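Local structure of ABC-type amino acid transport system, periplasmic component (Caldanaerobacter subterraneus subsp. tengcongensis MB4, 4YMX) at residues G64-I69 and D121-S126; V117-L122 and G221-V226; R127-V132 and M207-M212; T148-I153 and S176-D181. The protein binds arginine between its two lobes as the substrate-binding component of an amino acid ABC transporter. One frame throughout, in Å; residues are numbered along the deposited sequence.

Interaction 1 of 4, residues G64-I69 and D121-S126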
loop_
_atom_site.group_PDB
_atom_site.type_symbol
_atom_site.label_atom_id
_atom_site.label_comp_id
_atom_site.label_asym_id
_atom_site.label_seq_id
_atom_site.Cartn_x
_atom_site.Cartn_y
_atom_site.Cartn_z
ATOM N N GLY A 64 7.634 9.136 -1.826
ATOM C CA GLY A 64 6.279 8.857 -2.264
ATOM C C GLY A 64 5.254 9.695 -1.536
ATOM O O GLY A 64 5.585 10.473 -0.640
ATOM N N PHE A 65 3.998 9.516 -1.920
ATOM C CA PHE A 65 2.880 10.235 -1.318
ATOM C C PHE A 65 2.840 10.038 0.196
ATOM O O PHE A 65 2.676 10.995 0.956
ATOM C CB PHE A 65 1.591 9.731 -1.975
ATOM C CG PHE A 65 0.342 10.440 -1.552
ATOM C CD1 PHE A 65 0.192 11.811 -1.740
ATOM C CD2 PHE A 65 -0.726 9.718 -1.050
ATOM C CE1 PHE A 65 -0.985 12.448 -1.376
ATOM C CE2 PHE A 65 -1.910 10.350 -0.690
ATOM C CZ PHE A 65 -2.038 11.717 -0.856
ATOM N N ASP A 66 3.009 8.798 0.640
ATOM C CA ASP A 66 2.982 8.519 2.073
ATOM C C ASP A 66 4.144 9.163 2.801
ATOM O O ASP A 66 4.011 9.547 3.971
ATOM C CB ASP A 66 2.987 7.017 2.356
ATOM C CG ASP A 66 1.639 6.358 2.098
ATOM O OD1 ASP A 66 0.640 7.061 1.874
ATOM O OD2 ASP A 66 1.577 5.116 2.169
ATOM N N ILE A 67 5.285 9.265 2.134
ATOM C CA ILE A 67 6.448 9.902 2.748
ATOM C C ILE A 67 6.242 11.415 2.879
ATOM O O ILE A 67 6.620 12.012 3.890
ATOM C CB ILE A 67 7.740 9.619 1.974
ATOM C CG1 ILE A 67 7.911 8.116 1.749
ATOM C CG2 ILE A 67 8.942 10.212 2.709
ATOM C CD1 ILE A 67 7.752 7.261 2.982
ATOM N N ASP A 68 5.635 12.035 1.873
ATOM C CA ASP A 68 5.318 13.451 1.984
ATOM C C ASP A 68 4.366 13.704 3.147
ATOM O O ASP A 68 4.522 14.685 3.881
ATOM C CB ASP A 68 4.752 13.995 0.678
ATOM C CG ASP A 68 5.793 14.061 -0.423
ATOM O OD1 ASP A 68 7.001 13.873 -0.149
ATOM O OD2 ASP A 68 5.395 14.305 -1.579
ATOM N N ILE A 69 3.397 12.814 3.339
ATOM C CA ILE A 69 2.471 12.965 4.457
ATOM C C ILE A 69 3.228 12.799 5.777
ATOM O O ILE A 69 3.041 13.576 6.722
ATOM C CB ILE A 69 1.301 11.958 4.362
ATOM C CG1 ILE A 69 0.437 12.291 3.141
ATOM C CG2 ILE A 69 0.473 11.960 5.636
ATOM C CD1 ILE A 69 -0.648 11.269 2.843
ATOM N N ASP A 121 -8.261 9.259 9.955
ATOM C CA ASP A 121 -9.186 9.447 8.852
ATOM C C ASP A 121 -8.522 8.968 7.566
ATOM O O ASP A 121 -7.287 8.971 7.451
ATOM C CB ASP A 121 -9.547 10.928 8.724
ATOM C CG ASP A 121 -10.318 11.449 9.922
ATOM O OD1 ASP A 121 -11.218 10.735 10.408
ATOM O OD2 ASP A 121 -10.036 12.585 10.358
ATOM N N LEU A 122 -9.331 8.552 6.598
ATOM C CA LEU A 122 -8.795 8.172 5.291
ATOM C C LEU A 122 -8.109 9.364 4.626
ATOM O O LEU A 122 -8.579 10.506 4.733
ATOM C CB LEU A 122 -9.903 7.655 4.373
ATOM C CG LEU A 122 -10.574 6.337 4.739
ATOM C CD1 LEU A 122 -11.789 6.132 3.868
ATOM C CD2 LEU A 122 -9.606 5.186 4.556
ATOM N N TYR A 123 -6.999 9.106 3.937
ATOM C CA TYR A 123 -6.317 10.169 3.199
ATOM C C TYR A 123 -6.230 9.887 1.691
ATOM O O TYR A 123 -5.760 10.737 0.927
ATOM C CB TYR A 123 -4.922 10.458 3.779
ATOM C CG TYR A 123 -3.960 9.302 3.659
ATOM C CD1 TYR A 123 -3.305 9.038 2.460
ATOM C CD2 TYR A 123 -3.703 8.469 4.743
ATOM C CE1 TYR A 123 -2.435 7.974 2.343
ATOM C CE2 TYR A 123 -2.817 7.403 4.629
ATOM C CZ TYR A 123 -2.194 7.165 3.426
ATOM O OH TYR A 123 -1.329 6.104 3.299
ATOM N N TYR A 124 -6.662 8.700 1.263
ATOM C CA TYR A 124 -6.747 8.393 -0.161
ATOM C C TYR A 124 -7.636 7.182 -0.385
ATOM O O TYR A 124 -7.721 6.318 0.473
ATOM C CB TYR A 124 -5.350 8.169 -0.762
ATOM C CG TYR A 124 -5.272 8.562 -2.227
ATOM C CD1 TYR A 124 -5.474 9.874 -2.619
ATOM C CD2 TYR A 124 -5.002 7.624 -3.208
ATOM C CE1 TYR A 124 -5.415 10.249 -3.952
ATOM C CE2 TYR A 124 -4.950 7.984 -4.552
ATOM C CZ TYR A 124 -5.150 9.299 -4.913
ATOM O OH TYR A 124 -5.101 9.683 -6.239
ATOM N N ASP A 125 -8.299 7.109 -1.531
ATOM C CA ASP A 125 -9.135 5.968 -1.845
ATOM C C ASP A 125 -8.230 4.887 -2.454
ATOM O O ASP A 125 -7.059 5.135 -2.757
ATOM C CB ASP A 125 -10.250 6.393 -2.806
ATOM C CG ASP A 125 -11.330 5.337 -2.966
ATOM O OD1 ASP A 125 -11.419 4.411 -2.124
ATOM O OD2 ASP A 125 -12.107 5.446 -3.939
ATOM N N SER A 126 -8.752 3.680 -2.617
ATOM C CA SER A 126 -8.023 2.657 -3.364
ATOM C C SER A 126 -8.980 1.636 -3.960
ATOM O O SER A 126 -10.145 1.531 -3.543
ATOM C CB SER A 126 -6.965 1.955 -2.492
ATOM O OG SER A 126 -7.570 1.229 -1.436
#

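Interaction 2 of 4, residues V117-L122 and G221-V226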
loop_
_atom_site.group_PDB
_atom_site.type_symbol
_atom_site.label_atom_id
_atom_site.label_comp_id
_atom_site.label_asym_id
_atom_site.label_seq_id
_atom_site.Cartn_x
_atom_site.Cartn_y
_atom_site.Cartn_z
ATOM N N VAL A 117 -4.887 -1.905 16.286
ATOM C CA VAL A 117 -4.280 -0.578 16.208
ATOM C C VAL A 117 -5.360 0.471 15.925
ATOM O O VAL A 117 -6.500 0.126 15.617
ATOM C CB VAL A 117 -3.175 -0.511 15.123
ATOM C CG1 VAL A 117 -2.061 -1.514 15.418
ATOM C CG2 VAL A 117 -3.768 -0.742 13.729
ATOM N N ASP A 118 -5.006 1.749 16.041
ATOM C CA ASP A 118 -5.948 2.825 15.745
ATOM C C ASP A 118 -5.602 3.481 14.409
ATOM O O ASP A 118 -4.431 3.639 14.069
ATOM C CB ASP A 118 -5.928 3.883 16.852
ATOM C CG ASP A 118 -6.552 3.399 18.141
ATOM O OD1 ASP A 118 -7.384 2.472 18.098
ATOM O OD2 ASP A 118 -6.218 3.961 19.201
ATOM N N PHE A 119 -6.629 3.885 13.672
ATOM C CA PHE A 119 -6.429 4.497 12.359
ATOM C C PHE A 119 -6.904 5.935 12.290
ATOM O O PHE A 119 -7.914 6.318 12.896
ATOM C CB PHE A 119 -7.132 3.694 11.264
ATOM C CG PHE A 119 -6.458 2.401 10.937
ATOM C CD1 PHE A 119 -5.430 2.355 10.003
ATOM C CD2 PHE A 119 -6.849 1.229 11.563
ATOM C CE1 PHE A 119 -4.802 1.147 9.699
ATOM C CE2 PHE A 119 -6.230 0.024 11.265
ATOM C CZ PHE A 119 -5.200 -0.015 10.330
ATOM N N SER A 120 -6.165 6.725 11.522
ATOM C CA SER A 120 -6.576 8.077 11.184
ATOM C C SER A 120 -7.759 8.065 10.234
ATOM O O SER A 120 -8.195 7.015 9.750
ATOM C CB SER A 120 -5.412 8.801 10.512
ATOM O OG SER A 120 -5.240 8.313 9.182
ATOM N N ASP A 121 -8.261 9.259 9.955
ATOM C CA ASP A 121 -9.186 9.447 8.852
ATOM C C ASP A 121 -8.522 8.968 7.566
ATOM O O ASP A 121 -7.287 8.971 7.451
ATOM C CB ASP A 121 -9.547 10.928 8.724
ATOM C CG ASP A 121 -10.318 11.449 9.922
ATOM O OD1 ASP A 121 -11.218 10.735 10.408
ATOM O OD2 ASP A 121 -10.036 12.585 10.358
ATOM N N LEU A 122 -9.331 8.552 6.598
ATOM C CA LEU A 122 -8.795 8.172 5.291
ATOM C C LEU A 122 -8.109 9.364 4.626
ATOM O O LEU A 122 -8.579 10.506 4.733
ATOM C CB LEU A 122 -9.903 7.655 4.373
ATOM C CG LEU A 122 -10.574 6.337 4.739
ATOM C CD1 LEU A 122 -11.789 6.132 3.868
ATOM C CD2 LEU A 122 -9.606 5.186 4.556
ATOM N N GLY A 221 -9.404 2.090 0.677
ATOM C CA GLY A 221 -8.877 3.326 1.220
ATOM C C GLY A 221 -7.614 3.122 2.028
ATOM O O GLY A 221 -7.299 2.006 2.444
ATOM N N SER A 222 -6.887 4.213 2.247
ATOM C CA SER A 222 -5.666 4.192 3.049
ATOM C C SER A 222 -5.732 5.188 4.205
ATOM O O SER A 222 -6.299 6.275 4.073
ATOM C CB SER A 222 -4.457 4.496 2.176
ATOM O OG SER A 222 -4.363 3.532 1.144
ATOM N N ALA A 223 -5.173 4.794 5.344
ATOM C CA ALA A 223 -5.153 5.627 6.544
ATOM C C ALA A 223 -3.855 5.398 7.295
ATOM O O ALA A 223 -3.172 4.404 7.061
ATOM C CB ALA A 223 -6.351 5.315 7.435
ATOM N N VAL A 224 -3.518 6.316 8.198
ATOM C CA VAL A 224 -2.330 6.177 9.035
ATOM C C VAL A 224 -2.682 5.336 10.254
ATOM O O VAL A 224 -3.740 5.523 10.856
ATOM C CB VAL A 224 -1.803 7.551 9.496
ATOM C CG1 VAL A 224 -0.635 7.388 10.455
ATOM C CG2 VAL A 224 -1.389 8.386 8.297
ATOM N N ALA A 225 -1.809 4.396 10.602
ATOM C CA ALA A 225 -1.999 3.601 11.816
ATOM C C ALA A 225 -1.067 4.031 12.935
ATOM O O ALA A 225 0.109 4.365 12.714
ATOM C CB ALA A 225 -1.815 2.115 11.539
ATOM N N VAL A 226 -1.622 4.096 14.147
ATOM C CA VAL A 226 -0.830 4.305 15.357
ATOM C C VAL A 226 -1.182 3.224 16.363
ATOM O O VAL A 226 -2.185 2.520 16.213
ATOM C CB VAL A 226 -1.035 5.711 16.003
ATOM C CG1 VAL A 226 -0.661 6.821 15.022
ATOM C CG2 VAL A 226 -2.469 5.882 16.514
#

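Interaction 3 of 4, residues R127-V132 and M207-M212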
loop_
_atom_site.group_PDB
_atom_site.type_symbol
_atom_site.label_atom_id
_atom_site.label_comp_id
_atom_site.label_asym_id
_atom_site.label_seq_id
_atom_site.Cartn_x
_atom_site.Cartn_y
_atom_site.Cartn_z
ATOM N N ARG A 127 -8.480 0.886 -4.942
ATOM C CA ARG A 127 -9.254 -0.120 -5.653
ATOM C C ARG A 127 -8.365 -1.322 -5.969
ATOM O O ARG A 127 -7.243 -1.158 -6.440
ATOM C CB ARG A 127 -9.792 0.472 -6.960
ATOM C CG ARG A 127 -10.588 -0.501 -7.826
ATOM C CD ARG A 127 -10.722 0.011 -9.259
ATOM N NE ARG A 127 -11.333 1.336 -9.324
ATOM C CZ ARG A 127 -12.645 1.554 -9.341
ATOM N NH1 ARG A 127 -13.491 0.533 -9.290
ATOM N NH2 ARG A 127 -13.114 2.792 -9.405
ATOM N N GLN A 128 -8.870 -2.525 -5.706
ATOM C CA GLN A 128 -8.174 -3.756 -6.086
ATOM C C GLN A 128 -8.383 -4.038 -7.562
ATOM O O GLN A 128 -9.495 -3.886 -8.084
ATOM C CB GLN A 128 -8.708 -4.949 -5.283
ATOM C CG GLN A 128 -8.537 -4.805 -3.791
ATOM C CD GLN A 128 -7.088 -4.667 -3.396
ATOM O OE1 GLN A 128 -6.247 -5.481 -3.783
ATOM N NE2 GLN A 128 -6.781 -3.625 -2.628
ATOM N N VAL A 129 -7.314 -4.461 -8.227
ATOM C CA VAL A 129 -7.403 -4.902 -9.606
ATOM C C VAL A 129 -6.613 -6.192 -9.789
ATOM O O VAL A 129 -5.923 -6.656 -8.886
ATOM C CB VAL A 129 -6.872 -3.849 -10.601
ATOM C CG1 VAL A 129 -7.579 -2.505 -10.411
ATOM C CG2 VAL A 129 -5.357 -3.701 -10.496
ATOM N N VAL A 130 -6.727 -6.769 -10.974
ATOM C CA VAL A 130 -5.967 -7.952 -11.336
ATOM C C VAL A 130 -4.962 -7.574 -12.427
ATOM O O VAL A 130 -5.287 -6.826 -13.351
ATOM C CB VAL A 130 -6.909 -9.064 -11.819
ATOM C CG1 VAL A 130 -6.110 -10.241 -12.372
ATOM C CG2 VAL A 130 -7.820 -9.519 -10.675
ATOM N N VAL A 131 -3.728 -8.046 -12.294
ATOM C CA VAL A 131 -2.716 -7.856 -13.323
ATOM C C VAL A 131 -2.400 -9.202 -13.972
ATOM O O VAL A 131 -2.220 -10.205 -13.278
ATOM C CB VAL A 131 -1.406 -7.259 -12.744
ATOM C CG1 VAL A 131 -0.387 -7.031 -13.860
ATOM C CG2 VAL A 131 -1.682 -5.954 -12.007
ATOM N N VAL A 132 -2.353 -9.224 -15.302
ATOM C CA VAL A 132 -2.014 -10.428 -16.067
ATOM C C VAL A 132 -1.076 -10.034 -17.201
ATOM O O VAL A 132 -0.907 -8.847 -17.481
ATOM C CB VAL A 132 -3.277 -11.115 -16.660
ATOM C CG1 VAL A 132 -4.210 -11.581 -15.548
ATOM C CG2 VAL A 132 -3.998 -10.185 -17.632
ATOM N N MET A 207 2.503 -6.352 -19.441
ATOM C CA MET A 207 1.393 -6.628 -18.537
ATOM C C MET A 207 0.241 -5.642 -18.734
ATOM O O MET A 207 0.425 -4.528 -19.237
ATOM C CB MET A 207 1.875 -6.580 -17.083
ATOM C CG MET A 207 2.866 -7.679 -16.734
ATOM S SD MET A 207 3.470 -7.462 -15.059
ATOM C CE MET A 207 4.718 -8.745 -14.965
ATOM N N LYS A 208 -0.948 -6.061 -18.311
ATOM C CA LYS A 208 -2.139 -5.224 -18.373
ATOM C C LYS A 208 -2.975 -5.380 -17.112
ATOM O O LYS A 208 -2.885 -6.392 -16.408
ATOM C CB LYS A 208 -2.983 -5.545 -19.615
ATOM C CG LYS A 208 -3.562 -6.939 -19.615
ATOM C CD LYS A 208 -4.314 -7.226 -20.901
ATOM C CE LYS A 208 -4.785 -8.667 -20.893
ATOM N NZ LYS A 208 -5.530 -8.973 -22.149
ATOM N N ILE A 209 -3.787 -4.370 -16.834
ATOM C CA ILE A 209 -4.683 -4.381 -15.693
ATOM C C ILE A 209 -6.067 -4.811 -16.161
ATOM O O ILE A 209 -6.572 -4.311 -17.171
ATOM C CB ILE A 209 -4.765 -2.982 -15.082
ATOM C CG1 ILE A 209 -3.390 -2.578 -14.552
ATOM C CG2 ILE A 209 -5.811 -2.930 -13.975
ATOM C CD1 ILE A 209 -3.289 -1.120 -14.103
ATOM N N LEU A 210 -6.665 -5.748 -15.433
ATOM C CA LEU A 210 -8.067 -6.094 -15.617
ATOM C C LEU A 210 -8.872 -5.527 -14.452
ATOM O O LEU A 210 -8.625 -5.851 -13.278
ATOM C CB LEU A 210 -8.260 -7.607 -15.724
ATOM C CG LEU A 210 -7.489 -8.249 -16.874
ATOM C CD1 LEU A 210 -7.688 -9.757 -16.901
ATOM C CD2 LEU A 210 -7.884 -7.625 -18.206
ATOM N N TYR A 211 -9.817 -4.652 -14.783
ATOM C CA TYR A 211 -10.717 -4.063 -13.797
ATOM C C TYR A 211 -11.923 -4.968 -13.595
ATOM O O TYR A 211 -12.910 -4.885 -14.329
ATOM C CB TYR A 211 -11.151 -2.657 -14.243
ATOM C CG TYR A 211 -9.985 -1.697 -14.245
ATOM C CD1 TYR A 211 -9.638 -1.005 -13.096
ATOM C CD2 TYR A 211 -9.202 -1.516 -15.376
ATOM C CE1 TYR A 211 -8.555 -0.144 -13.076
ATOM C CE2 TYR A 211 -8.104 -0.660 -15.364
ATOM C CZ TYR A 211 -7.793 0.025 -14.207
ATOM O OH TYR A 211 -6.706 0.868 -14.195
ATOM N N MET A 212 -11.842 -5.849 -12.607
ATOM C CA MET A 212 -12.932 -6.780 -12.329
ATOM C C MET A 212 -13.717 -6.302 -11.126
ATOM O O MET A 212 -13.138 -6.110 -10.058
ATOM C CB MET A 212 -12.366 -8.163 -12.039
ATOM C CG MET A 212 -11.447 -8.688 -13.117
ATOM S SD MET A 212 -10.937 -10.357 -12.722
ATOM C CE MET A 212 -9.957 -10.773 -14.153
HETATM O O HOH W 1 -11.080 -4.040 -10.232
#

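Interaction 4 of 4, residues T148-I153 and S176-D181. With ARG (arginine), chain C.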
loop_
_atom_site.group_PDB
_atom_site.type_symbol
_atom_site.label_atom_id
_atom_site.label_comp_id
_atom_site.label_asym_id
_atom_site.label_seq_id
_atom_site.Cartn_x
_atom_site.Cartn_y
_atom_site.Cartn_z
ATOM N N THR A 148 -3.213 -19.778 -10.183
ATOM C CA THR A 148 -2.182 -19.406 -9.222
ATOM C C THR A 148 -2.127 -17.886 -9.184
ATOM O O THR A 148 -1.845 -17.236 -10.192
ATOM C CB THR A 148 -0.823 -20.005 -9.605
ATOM O OG1 THR A 148 -0.933 -21.437 -9.612
ATOM C CG2 THR A 148 0.271 -19.598 -8.604
ATOM N N ILE A 149 -2.438 -17.327 -8.021
ATOM C CA ILE A 149 -2.577 -15.880 -7.877
ATOM C C ILE A 149 -1.568 -15.359 -6.863
ATOM O O ILE A 149 -1.574 -15.777 -5.700
ATOM C CB ILE A 149 -3.997 -15.520 -7.415
ATOM C CG1 ILE A 149 -5.033 -16.172 -8.339
ATOM C CG2 ILE A 149 -4.164 -13.997 -7.344
ATOM C CD1 ILE A 149 -4.993 -15.686 -9.760
ATOM N N ALA A 150 -0.690 -14.451 -7.302
ATOM C CA ALA A 150 0.306 -13.865 -6.407
ATOM C C ALA A 150 -0.308 -12.711 -5.628
ATOM O O ALA A 150 -0.997 -11.855 -6.198
ATOM C CB ALA A 150 1.528 -13.397 -7.175
ATOM N N VAL A 151 -0.074 -12.707 -4.313
ATOM C CA VAL A 151 -0.574 -11.669 -3.418
ATOM C C VAL A 151 0.435 -11.378 -2.324
ATOM O O VAL A 151 1.277 -12.225 -1.997
ATOM C CB VAL A 151 -1.903 -12.071 -2.733
ATOM C CG1 VAL A 151 -3.025 -12.188 -3.762
ATOM C CG2 VAL A 151 -1.746 -13.364 -1.950
ATOM N N GLN A 152 0.314 -10.197 -1.726
ATOM C CA GLN A 152 1.181 -9.805 -0.631
ATOM C C GLN A 152 0.607 -10.291 0.698
ATOM O O GLN A 152 -0.567 -10.071 1.012
ATOM C CB GLN A 152 1.390 -8.285 -0.614
ATOM C CG GLN A 152 2.270 -7.805 0.525
ATOM C CD GLN A 152 2.737 -6.384 0.321
ATOM O OE1 GLN A 152 1.952 -5.493 -0.023
ATOM N NE2 GLN A 152 4.033 -6.167 0.492
ATOM N N ILE A 153 1.442 -10.978 1.464
ATOM C CA ILE A 153 1.035 -11.486 2.769
ATOM C C ILE A 153 0.531 -10.371 3.677
ATOM O O ILE A 153 1.180 -9.334 3.826
ATOM C CB ILE A 153 2.192 -12.192 3.460
ATOM C CG1 ILE A 153 2.598 -13.418 2.650
ATOM C CG2 ILE A 153 1.806 -12.625 4.871
ATOM C CD1 ILE A 153 3.993 -13.876 2.963
ATOM N N SER A 176 7.211 -6.376 -5.209
ATOM C CA SER A 176 8.154 -6.481 -6.313
ATOM C C SER A 176 8.345 -7.935 -6.765
ATOM O O SER A 176 8.500 -8.204 -7.952
ATOM C CB SER A 176 9.492 -5.851 -5.933
ATOM O OG SER A 176 9.961 -6.401 -4.713
ATOM N N ASP A 177 8.283 -8.875 -5.830
ATOM C CA ASP A 177 8.418 -10.286 -6.178
ATOM C C ASP A 177 7.190 -10.853 -6.870
ATOM O O ASP A 177 7.296 -11.783 -7.669
ATOM C CB ASP A 177 8.803 -11.103 -4.947
ATOM C CG ASP A 177 10.196 -10.788 -4.485
ATOM O OD1 ASP A 177 11.133 -10.942 -5.297
ATOM O OD2 ASP A 177 10.357 -10.340 -3.333
ATOM N N GLU A 178 6.024 -10.278 -6.596
ATOM C CA GLU A 178 4.801 -10.682 -7.278
ATOM C C GLU A 178 4.887 -10.358 -8.758
ATOM O O GLU A 178 4.467 -11.148 -9.604
ATOM C CB GLU A 178 3.596 -9.988 -6.645
ATOM C CG GLU A 178 3.431 -10.330 -5.170
ATOM C CD GLU A 178 2.402 -9.462 -4.492
ATOM O OE1 GLU A 178 1.297 -9.272 -5.057
ATOM O OE2 GLU A 178 2.703 -8.949 -3.388
ATOM N N PHE A 179 5.427 -9.186 -9.073
ATOM C CA PHE A 179 5.598 -8.815 -10.466
ATOM C C PHE A 179 6.659 -9.649 -11.168
ATOM O O PHE A 179 6.493 -10.006 -12.340
ATOM C CB PHE A 179 5.845 -7.310 -10.599
ATOM C CG PHE A 179 4.582 -6.506 -10.489
ATOM C CD1 PHE A 179 3.862 -6.192 -11.626
ATOM C CD2 PHE A 179 4.081 -6.130 -9.242
ATOM C CE1 PHE A 179 2.676 -5.478 -11.538
ATOM C CE2 PHE A 179 2.898 -5.415 -9.143
ATOM C CZ PHE A 179 2.196 -5.092 -10.299
ATOM N N MET A 180 7.720 -10.005 -10.447
ATOM C CA MET A 180 8.713 -10.912 -11.006
ATOM C C MET A 180 8.096 -12.286 -11.283
ATOM O O MET A 180 8.376 -12.901 -12.315
ATOM C CB MET A 180 9.930 -11.018 -10.083
ATOM C CG MET A 180 10.765 -9.743 -10.051
ATOM S SD MET A 180 11.872 -9.668 -8.620
ATOM C CE MET A 180 12.951 -11.056 -8.954
ATOM N N ASP A 181 7.228 -12.744 -10.385
ATOM C CA ASP A 181 6.530 -14.014 -10.576
ATOM C C ASP A 181 5.702 -14.003 -11.855
ATOM O O ASP A 181 5.759 -14.933 -12.662
ATOM C CB ASP A 181 5.584 -14.300 -9.405
ATOM C CG ASP A 181 6.298 -14.766 -8.169
ATOM O OD1 ASP A 181 7.452 -15.239 -8.270
ATOM O OD2 ASP A 181 5.681 -14.681 -7.085
HETATM N N ARG C . -4.087 -1.566 0.924
HETATM C CA ARG C . -3.682 -2.981 1.137
HETATM C C ARG C . -3.758 -3.346 2.608
HETATM O O ARG C . -3.976 -2.485 3.458
HETATM C CB ARG C . -2.263 -3.211 0.615
HETATM C CG ARG C . -1.231 -2.264 1.196
HETATM C CD ARG C . 0.185 -2.706 0.864
HETATM N NE ARG C . 1.142 -1.642 1.130
HETATM C CZ ARG C . 2.451 -1.740 0.931
HETATM N NH1 ARG C . 2.983 -2.858 0.466
HETATM N NH2 ARG C . 3.229 -0.711 1.208
HETATM O OXT ARG C . -3.603 -4.511 2.971
HETATM O O HOH W 2 -0.522 -7.964 -3.616
#

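Interaction 1 of 4, residues G64-I69 and D121-S126
Ile69 lays its CD1 methyl over one face of the Tyr123 ring, 4.0 Å from the ring centroid, a CH-pi contact at the start of helix 65-77. The same methyl also sits above one face of Phe65, offset toward the rim, and so fills the angle between two rings whose planes are 52° apart. Phe65 reaches the strand because its CG is anti to the backbone N (chi1 -175°); its CE2 then meets the edge of Tyr123 at CD1, 3.7 Å away, and the ring turns an edge toward the face of Tyr124, centroids 5.4 Å apart. This aromatic cluster lies between helix 65-77 and the outermost strand 117-124 of a five-stranded sheet, where the chain leads on to the other lobe, as in class 2 periplasmic binding proteins. Phe258 of the C-terminal helix 249-258 extends it, stacked on Tyr124 and edge-to-face with Phe65. At the far end of its ring, Tyr123 OH approaches Asp66 OD1 at 2.6 Å in a weak hydrogen bond, with carboxylate and ring planes nearly perpendicular (81°). The other carboxylate oxygen, Asp66 OD2, accepts the backbone N-H of Gly106, a residue of the arginine pocket.

Interaction 2 of 4, residues V117-L122 and G221-V226
With chi1 at 74°, Ser120 holds OG between its own backbone N and carbonyl carbon, reaching across to Val224; Phe119, with CG anti to its carbonyl carbon (chi1 -73°), has its ring directed beside Ala225. Ser120 OG accepts the Val224 N-H at 2.8 Å and donates its hydroxyl hydrogen to Asp121 O, taking a place in the ladder that a backbone carbonyl would otherwise fill. The neighbouring rungs are ordinary: Ser120 N donates to Val224 O, and Asp118 and Val226 form a hydrogen-bonded pair, Val226 N to Asp118 O being 2.8 Å. Between them Phe119 and Ala225 make a non-hydrogen-bonded pair, Phe119 CE1 lying 3.6 Å from Ala225 CB. On this side Val117 CG2 also meets Ala225 CB, at 4.1 Å, and Leu95 of helix 91-96 packs against both residues. The carboxylate of Asp118 is held by the Gly229 N-H. At Asp121 and Leu122 the strand takes an extra residue opposite Ala223, like a beta bulge, before pairing resumes at Tyr123 and Ser222; Leu122 CD2 packs 3.8 Å from Gly221 C. The pairing forms the antiparallel edge of the mixed five-stranded sheet in one lobe of a class 2 periplasmic binding protein.

Interaction 3 of 4, residues R127-V132 and M207-M212
Val132 CG2 forms the middle of an apolar row, 3.8 Å from Leu210 CD1 and 3.7 Å from the CE methylene of Lys208. Lys208 stays extended beyond CG, which lays its hydrocarbon chain against the valine before NZ continues to a weak hydrogen bond with Asn134 O. On the same side of the sheet Val130 CG2 touches Met212 SD. The reverse side carries Val131, whose CG1 meets Met207 CB at 4.0 Å, and Val129, whose CG2 packs against Ile209 CG2 at 3.6 Å; there helices 175-183 and 194-201 add further apolar groups. The two strands are antiparallel, and 207-210 is the outermost strand of the five-stranded sheet of the second lobe, beside 128-133, the first strand after the chain enters that lobe. Four backbone bonds tie them, two between Val130 and Leu210 and two between Val132 and Lys208, the shortest being Leu210 N to Val130 O at 2.7 Å. Farther out, the Tyr211 ring lies beside Val129, with CE1 3.7 Å from Val129 CG1, and takes Ile209 CG2 over one face. Its hydroxyl is hydrogen-bonded to Asp194. Where direct pairing ends, a water donates to both Gln128 O and Met212 O, at 2.7 Å and 2.9 Å, and bridges the separating backbones.

Interaction 4 of 4, residues T148-I153 and S176-D181
The arginine pocket lies at one end of this contact, where strand 148-152 in the second lobe delivers Gln152 to the ligand while helix 175-183 packs lengthwise on the strand. This is the crossover helix of a beta-alpha-beta unit joining parallel strands 168-172 and 189-193, and so passes over strand 148-152 between them; the short helix and strand segments run nearly antiparallel (164°). Ala150 gives the apolar part: its CB rests 4.0 Å from Glu178 CB. From there the Glu178 chain, extended beyond CG, carries its carboxylate alongside the backbone of Val151 and Gln152. OE2 comes to 3.1 Å from Gln152 CB, and OE1 to 3.5 Å from Val151 CA. Although Gln152 N is near the carboxylate, the angle is poor for a direct bond, and a water makes the connection instead. It accepts the Gln152 N-H at 3.0 Å and donates to Glu178 OE1 at 2.7 Å, giving this buried acid a polar partner. Asp181, one helical turn on, faces the same strand but is held by salt bridges to Lys170 and Arg186. Gln152 is itself extended, with CG anti to the backbone N (chi1 179°), and crosses Glu178 at about a right angle. Its NE2 donates to Asn173 O, which fixes the turn of the amide and leaves OE1 directed at the ligand, where it accepts a hydrogen bond from arginine NH1 at 2.9 Å.

In the fold
The four contacts divide between the two lobes that enclose arginine. Interactions 1 and 2 share strand 117-124, their centres 10 Å apart, and meet through backbone bonds of Tyr123 and Tyr124 to Ser222. Interactions 3 and 4 belong to the other lobe and its five-stranded sheet, 13 Å apart between centres, with Met207 and Val131 packing on Phe179. The segments of interactions 1 and 3 adjoin at Ser126 and Arg127, where the chain crosses between lobes; it returns between strands 207-210 and 222-227. Interactions 3 and 4 therefore form within the excursion that interaction 2 closes, a two-crossing layout consistent with lobes that can shut around a substrate.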